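Long-range contact in AB hydrolase-1 domain-containing protein (Parabacteroides distasonis, PDB 4Q34), which is uncharacterised but probably acts as an esterase of the alpha/beta hydrolase family, cleaving ester bonds: residues 116-130 and 294-306. Numbering follows the deposited sequence.
Sequences FRVGIWPDYFEGVQF and HGNTHFPMSDLNN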
loop_
_atom_site.group_PDB
_atom_site.type_symbol
_atom_site.label_atom_id
_atom_site.label_comp_id
_atom_site.label_asym_id
_atom_site.label_seq_id
_atom_site.Cartn_x
_atom_site.Cartn_y
_atom_site.Cartn_z
ATOM N N PHE A 116 13.782 -2.041 -18.316
ATOM C CA PHE A 116 13.636 -3.252 -17.494
ATOM C C PHE A 116 14.061 -4.537 -18.204
ATOM O O PHE A 116 14.027 -5.622 -17.618
ATOM C CB PHE A 116 12.196 -3.368 -16.981
ATOM C CG PHE A 116 11.805 -2.286 -15.985
ATOM C CD1 PHE A 116 12.782 -1.571 -15.273
ATOM C CD2 PHE A 116 10.470 -1.989 -15.759
ATOM C CE1 PHE A 116 12.429 -0.621 -14.333
ATOM C CE2 PHE A 116 10.117 -1.034 -14.821
ATOM C CZ PHE A 116 11.091 -0.365 -14.098
ATOM N N ARG A 117 14.439 -4.380 -19.475
ATOM C CA ARG A 117 14.966 -5.438 -20.302
ATOM C C ARG A 117 13.944 -6.561 -20.487
ATOM O O ARG A 117 14.279 -7.741 -20.524
ATOM C CB ARG A 117 16.297 -5.923 -19.762
ATOM C CG ARG A 117 17.344 -4.820 -19.603
ATOM C CD ARG A 117 18.807 -5.312 -19.560
ATOM N NE ARG A 117 18.910 -6.529 -18.752
ATOM C CZ ARG A 117 18.887 -6.565 -17.431
ATOM N NH1 ARG A 117 18.809 -5.445 -16.729
ATOM N NH2 ARG A 117 18.867 -7.728 -16.809
ATOM N N VAL A 118 12.695 -6.184 -20.686
ATOM C CA VAL A 118 11.681 -7.150 -21.131
ATOM C C VAL A 118 11.889 -7.380 -22.629
ATOM O O VAL A 118 11.656 -8.460 -23.130
ATOM C CB VAL A 118 10.251 -6.645 -20.868
ATOM C CG1 VAL A 118 9.207 -7.659 -21.304
ATOM C CG2 VAL A 118 10.071 -6.343 -19.386
ATOM N N GLY A 119 12.389 -6.358 -23.304
ATOM C CA GLY A 119 12.583 -6.426 -24.758
ATOM C C GLY A 119 12.909 -5.055 -25.304
ATOM O O GLY A 119 13.138 -4.115 -24.567
ATOM N N ILE A 120 12.941 -4.941 -26.618
ATOM C CA ILE A 120 13.011 -3.633 -27.255
ATOM C C ILE A 120 11.622 -3.405 -27.832
ATOM O O ILE A 120 11.233 -4.015 -28.852
ATOM C CB ILE A 120 14.062 -3.561 -28.380
ATOM C CG1 ILE A 120 15.444 -3.993 -27.861
ATOM C CG2 ILE A 120 14.111 -2.152 -28.962
ATOM C CD1 ILE A 120 15.938 -3.189 -26.684
ATOM N N TRP A 121 10.895 -2.517 -27.180
ATOM C CA TRP A 121 9.503 -2.284 -27.485
ATOM C C TRP A 121 9.365 -2.051 -28.995
ATOM O O TRP A 121 10.148 -1.298 -29.572
ATOM C CB TRP A 121 8.975 -1.086 -26.690
ATOM C CG TRP A 121 7.568 -0.782 -27.064
ATOM C CD1 TRP A 121 7.131 0.027 -28.067
ATOM C CD2 TRP A 121 6.424 -1.337 -26.467
ATOM N NE1 TRP A 121 5.762 0.017 -28.114
ATOM C CE2 TRP A 121 5.304 -0.832 -27.151
ATOM C CE3 TRP A 121 6.230 -2.229 -25.412
ATOM C CZ2 TRP A 121 4.009 -1.167 -26.801
ATOM C CZ3 TRP A 121 4.949 -2.569 -25.071
ATOM C CH2 TRP A 121 3.850 -2.043 -25.764
ATOM N N PRO A 122 8.376 -2.697 -29.639
ATOM C CA PRO A 122 7.295 -3.522 -29.117
ATOM C C PRO A 122 7.588 -5.011 -28.911
ATOM O O PRO A 122 6.702 -5.747 -28.465
ATOM C CB PRO A 122 6.198 -3.343 -30.178
ATOM C CG PRO A 122 6.961 -3.183 -31.458
ATOM C CD PRO A 122 8.315 -2.600 -31.114
ATOM N N ASP A 123 8.811 -5.451 -29.153
ATOM C CA ASP A 123 9.111 -6.879 -29.131
ATOM C C ASP A 123 9.675 -7.325 -27.791
ATOM O O ASP A 123 10.371 -6.584 -27.130
ATOM C CB ASP A 123 10.096 -7.203 -30.224
ATOM C CG ASP A 123 9.586 -6.798 -31.585
ATOM O OD1 ASP A 123 8.515 -7.307 -31.973
ATOM O OD2 ASP A 123 10.224 -5.940 -32.228
ATOM N N TYR A 124 9.345 -8.537 -27.401
ATOM C CA TYR A 124 9.897 -9.174 -26.216
ATOM C C TYR A 124 11.238 -9.794 -26.622
ATOM O O TYR A 124 11.371 -10.236 -27.767
ATOM C CB TYR A 124 8.893 -10.226 -25.680
ATOM C CG TYR A 124 7.626 -9.609 -25.100
ATOM C CD1 TYR A 124 6.608 -9.116 -25.939
ATOM C CD2 TYR A 124 7.425 -9.541 -23.748
ATOM C CE1 TYR A 124 5.456 -8.558 -25.422
ATOM C CE2 TYR A 124 6.274 -8.979 -23.215
ATOM C CZ TYR A 124 5.284 -8.486 -24.049
ATOM O OH TYR A 124 4.112 -7.907 -23.537
ATOM N N PHE A 125 12.225 -9.860 -25.722
ATOM C CA PHE A 125 13.461 -10.607 -26.012
ATOM C C PHE A 125 13.154 -12.099 -26.164
ATOM O O PHE A 125 12.368 -12.682 -25.416
ATOM C CB PHE A 125 14.532 -10.448 -24.899
ATOM C CG PHE A 125 15.228 -9.129 -24.895
ATOM C CD1 PHE A 125 15.927 -8.684 -26.004
ATOM C CD2 PHE A 125 15.212 -8.328 -23.760
ATOM C CE1 PHE A 125 16.575 -7.453 -25.987
ATOM C CE2 PHE A 125 15.848 -7.099 -23.738
ATOM C CZ PHE A 125 16.531 -6.659 -24.868
ATOM N N GLU A 126 13.759 -12.728 -27.166
ATOM C CA GLU A 126 13.681 -14.163 -27.255
ATOM C C GLU A 126 14.138 -14.821 -25.956
ATOM O O GLU A 126 15.197 -14.483 -25.412
ATOM C CB GLU A 126 14.527 -14.681 -28.426
ATOM C CG GLU A 126 14.489 -16.196 -28.510
ATOM C CD GLU A 126 14.872 -16.701 -29.867
ATOM O OE1 GLU A 126 16.012 -16.398 -30.287
ATOM O OE2 GLU A 126 14.038 -17.393 -30.494
ATOM N N GLY A 127 13.338 -15.775 -25.480
ATOM C CA GLY A 127 13.607 -16.520 -24.251
ATOM C C GLY A 127 13.396 -15.762 -22.956
ATOM O O GLY A 127 13.754 -16.263 -21.893
ATOM N N VAL A 128 12.860 -14.549 -23.030
ATOM C CA VAL A 128 12.690 -13.742 -21.811
ATOM C C VAL A 128 11.746 -14.453 -20.851
ATOM O O VAL A 128 10.755 -15.041 -21.259
ATOM C CB VAL A 128 12.241 -12.276 -22.118
ATOM C CG1 VAL A 128 10.787 -12.206 -22.595
ATOM C CG2 VAL A 128 12.476 -11.360 -20.926
ATOM N N GLN A 129 12.038 -14.335 -19.551
ATOM C CA GLN A 129 11.294 -15.013 -18.486
ATOM C C GLN A 129 10.127 -14.116 -18.019
ATOM O O GLN A 129 10.010 -13.746 -16.850
ATOM C CB GLN A 129 12.245 -15.295 -17.305
ATOM C CG GLN A 129 13.311 -16.341 -17.584
ATOM C CD GLN A 129 12.804 -17.768 -17.553
ATOM O OE1 GLN A 129 11.654 -18.030 -17.251
ATOM N NE2 GLN A 129 13.690 -18.712 -17.874
ATOM N N PHE A 130 9.277 -13.773 -18.969
ATOM C CA PHE A 130 8.207 -12.819 -18.760
ATOM C C PHE A 130 7.057 -13.253 -19.670
ATOM O O PHE A 130 7.247 -13.595 -20.881
ATOM C CB PHE A 130 8.732 -11.405 -19.059
ATOM C CG PHE A 130 7.856 -10.277 -18.593
ATOM C CD1 PHE A 130 6.790 -9.800 -19.385
ATOM C CD2 PHE A 130 8.122 -9.660 -17.389
ATOM C CE1 PHE A 130 6.024 -8.734 -18.996
ATOM C CE2 PHE A 130 7.348 -8.583 -16.972
ATOM C CZ PHE A 130 6.294 -8.132 -17.765
ATOM N N HIS A 294 18.495 -18.418 -17.403
ATOM C CA HIS A 294 18.560 -17.614 -18.622
ATOM C C HIS A 294 17.269 -16.835 -18.795
ATOM O O HIS A 294 16.201 -17.331 -18.426
ATOM C CB HIS A 294 18.826 -18.520 -19.822
ATOM C CG HIS A 294 20.087 -19.324 -19.667
ATOM N ND1 HIS A 294 21.328 -18.842 -20.032
ATOM C CD2 HIS A 294 20.306 -20.541 -19.109
ATOM C CE1 HIS A 294 22.249 -19.752 -19.757
ATOM N NE2 HIS A 294 21.656 -20.787 -19.187
ATOM N N GLY A 295 17.368 -15.615 -19.338
ATOM C CA GLY A 295 16.189 -14.857 -19.715
ATOM C C GLY A 295 15.643 -13.893 -18.661
ATOM O O GLY A 295 14.565 -13.334 -18.845
ATOM N N ASN A 296 16.340 -13.743 -17.566
ATOM C CA ASN A 296 15.866 -12.807 -16.569
ATOM C C ASN A 296 15.945 -11.360 -17.005
ATOM O O ASN A 296 16.852 -10.951 -17.729
ATOM C CB ASN A 296 16.576 -13.020 -15.208
ATOM C CG ASN A 296 16.122 -14.276 -14.526
ATOM O OD1 ASN A 296 16.799 -15.331 -14.557
ATOM N ND2 ASN A 296 14.921 -14.209 -13.955
ATOM N N THR A 297 14.940 -10.618 -16.533
ATOM C CA THR A 297 14.766 -9.204 -16.721
ATOM C C THR A 297 15.389 -8.486 -15.503
ATOM O O THR A 297 16.070 -9.067 -14.685
ATOM C CB THR A 297 13.251 -8.857 -16.849
ATOM O OG1 THR A 297 12.624 -8.989 -15.541
ATOM C CG2 THR A 297 12.568 -9.768 -17.867
ATOM N N HIS A 298 15.187 -7.190 -15.449
ATOM C CA HIS A 298 15.581 -6.373 -14.307
ATOM C C HIS A 298 14.828 -6.744 -13.055
ATOM O O HIS A 298 15.285 -6.363 -12.029
ATOM C CB HIS A 298 15.339 -4.920 -14.662
ATOM C CG HIS A 298 15.594 -3.952 -13.556
ATOM N ND1 HIS A 298 16.837 -3.791 -12.987
ATOM C CD2 HIS A 298 14.798 -3.016 -13.001
ATOM C CE1 HIS A 298 16.770 -2.845 -12.063
ATOM N NE2 HIS A 298 15.537 -2.369 -12.048
ATOM N N PHE A 299 13.714 -7.486 -13.160
ATOM C CA PHE A 299 12.966 -7.971 -11.966
ATOM C C PHE A 299 13.018 -9.505 -11.809
ATOM O O PHE A 299 11.995 -10.175 -11.988
ATOM C CB PHE A 299 11.497 -7.603 -12.020
ATOM C CG PHE A 299 11.194 -6.158 -11.890
ATOM C CD1 PHE A 299 11.477 -5.282 -12.904
ATOM C CD2 PHE A 299 10.524 -5.665 -10.798
ATOM C CE1 PHE A 299 11.194 -3.946 -12.795
ATOM C CE2 PHE A 299 10.204 -4.327 -10.692
ATOM C CZ PHE A 299 10.559 -3.455 -11.703
ATOM N N PRO A 300 14.184 -10.047 -11.473
ATOM C CA PRO A 300 14.257 -11.516 -11.398
ATOM C C PRO A 300 13.352 -12.133 -10.356
ATOM O O PRO A 300 12.906 -13.280 -10.522
ATOM C CB PRO A 300 15.729 -11.771 -11.024
ATOM C CG PRO A 300 16.456 -10.565 -11.502
ATOM C CD PRO A 300 15.507 -9.436 -11.300
HETATM N N MSE A 301 13.038 -11.374 -9.319
HETATM C CA MSE A 301 12.133 -11.845 -8.260
HETATM C C MSE A 301 10.735 -12.061 -8.712
HETATM O O MSE A 301 9.999 -12.755 -8.016
HETATM C CB MSE A 301 12.168 -10.888 -7.006
HETATM C CG MSE A 301 11.440 -9.540 -7.189
HETATM SE SE MSE A 301 12.185 -8.271 -8.450
HETATM C CE MSE A 301 13.857 -8.001 -7.581
ATOM N N SER A 302 10.303 -11.488 -9.851
ATOM C CA SER A 302 8.907 -11.687 -10.345
ATOM C C SER A 302 8.846 -12.355 -11.723
ATOM O O SER A 302 7.770 -12.552 -12.279
ATOM C CB SER A 302 8.102 -10.367 -10.334
ATOM O OG SER A 302 8.728 -9.329 -11.096
ATOM N N ASP A 303 10.013 -12.675 -12.260
ATOM C CA ASP A 303 10.103 -13.355 -13.560
ATOM C C ASP A 303 9.489 -14.773 -13.491
ATOM O O ASP A 303 9.244 -15.301 -12.408
ATOM C CB ASP A 303 11.564 -13.451 -13.991
ATOM C CG ASP A 303 12.125 -12.146 -14.537
ATOM O OD1 ASP A 303 11.375 -11.195 -14.889
ATOM O OD2 ASP A 303 13.369 -12.075 -14.611
ATOM N N LEU A 304 9.313 -15.406 -14.653
ATOM C CA LEU A 304 8.700 -16.745 -14.729
ATOM C C LEU A 304 9.450 -17.790 -13.959
ATOM O O LEU A 304 8.815 -18.736 -13.487
ATOM C CB LEU A 304 8.544 -17.203 -16.180
ATOM C CG LEU A 304 7.556 -16.355 -17.001
ATOM C CD1 LEU A 304 7.648 -16.789 -18.472
ATOM C CD2 LEU A 304 6.126 -16.507 -16.499
ATOM N N ASN A 305 10.769 -17.636 -13.817
ATOM C CA ASN A 305 11.604 -18.608 -13.087
ATOM C C ASN A 305 11.936 -18.112 -11.681
ATOM O O ASN A 305 12.998 -18.439 -11.136
ATOM C CB ASN A 305 12.913 -18.876 -13.863
ATOM C CG ASN A 305 13.765 -17.630 -14.040
ATOM O OD1 ASN A 305 13.340 -16.510 -13.744
ATOM N ND2 ASN A 305 14.997 -17.822 -14.473
ATOM N N ASN A 306 11.056 -17.308 -11.110
ATOM C CA ASN A 306 11.372 -16.675 -9.831
ATOM C C ASN A 306 11.554 -17.660 -8.670
ATOM O O ASN A 306 12.244 -17.355 -7.697
ATOM C CB ASN A 306 10.411 -15.550 -9.460
ATOM C CG ASN A 306 9.011 -16.023 -9.103
ATOM O OD1 ASN A 306 8.561 -17.085 -9.477
ATOM N ND2 ASN A 306 8.304 -15.181 -8.333
#
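The histidine loop of a probable catalytic triad meets the 116-130 segment where H298 N donates a nearly straight 2.9 Å bond to F116 O. H298 directs ND1 to E199 and lies close to S176, the likely nucleophile. With CG anti to the backbone N (chi1 176°), its ring lies beside that of F116, planes 14° apart but offset, with little of one ring over the other; H298 CD2 comes 3.4 Å from F116 CD1. F299 adds a T-shaped partner, its CE1 edge standing over the centre of the F116 face. Close by, R117 reaches E199 with NH1 in a salt bridge, giving that carboxylate a second partner beside H298.

At the far end Q129 is gripped three ways. Its N donates to G295 O (2.8 Å), its O accepts from L304 N (2.8 Å), and the side chain, bent at chi2, sends NE2 almost head-on to H294 O (2.9 Å). The Q129 amide stacks flat on that of N305, planes only 4° apart, Q129 CD lying 3.6 Å from N305 CG.

D303 ties the 294-306 loop together: OD2 takes both T297 N and N296 ND2, while OD1 accepts from T297 OG1 at 2.6 Å through its syn lone pair. An alanine here would probably leave T297 N, T297 OG1 and N296 ND2 without this acceptor and free the T297 turn, and H298 beside it, to shift. T297 OG1 also receives F299 N, an ST turn. Such a histidine loop, between the last sheet strand and the closing helix 306-319, is characteristic of the alpha/beta hydrolase fold.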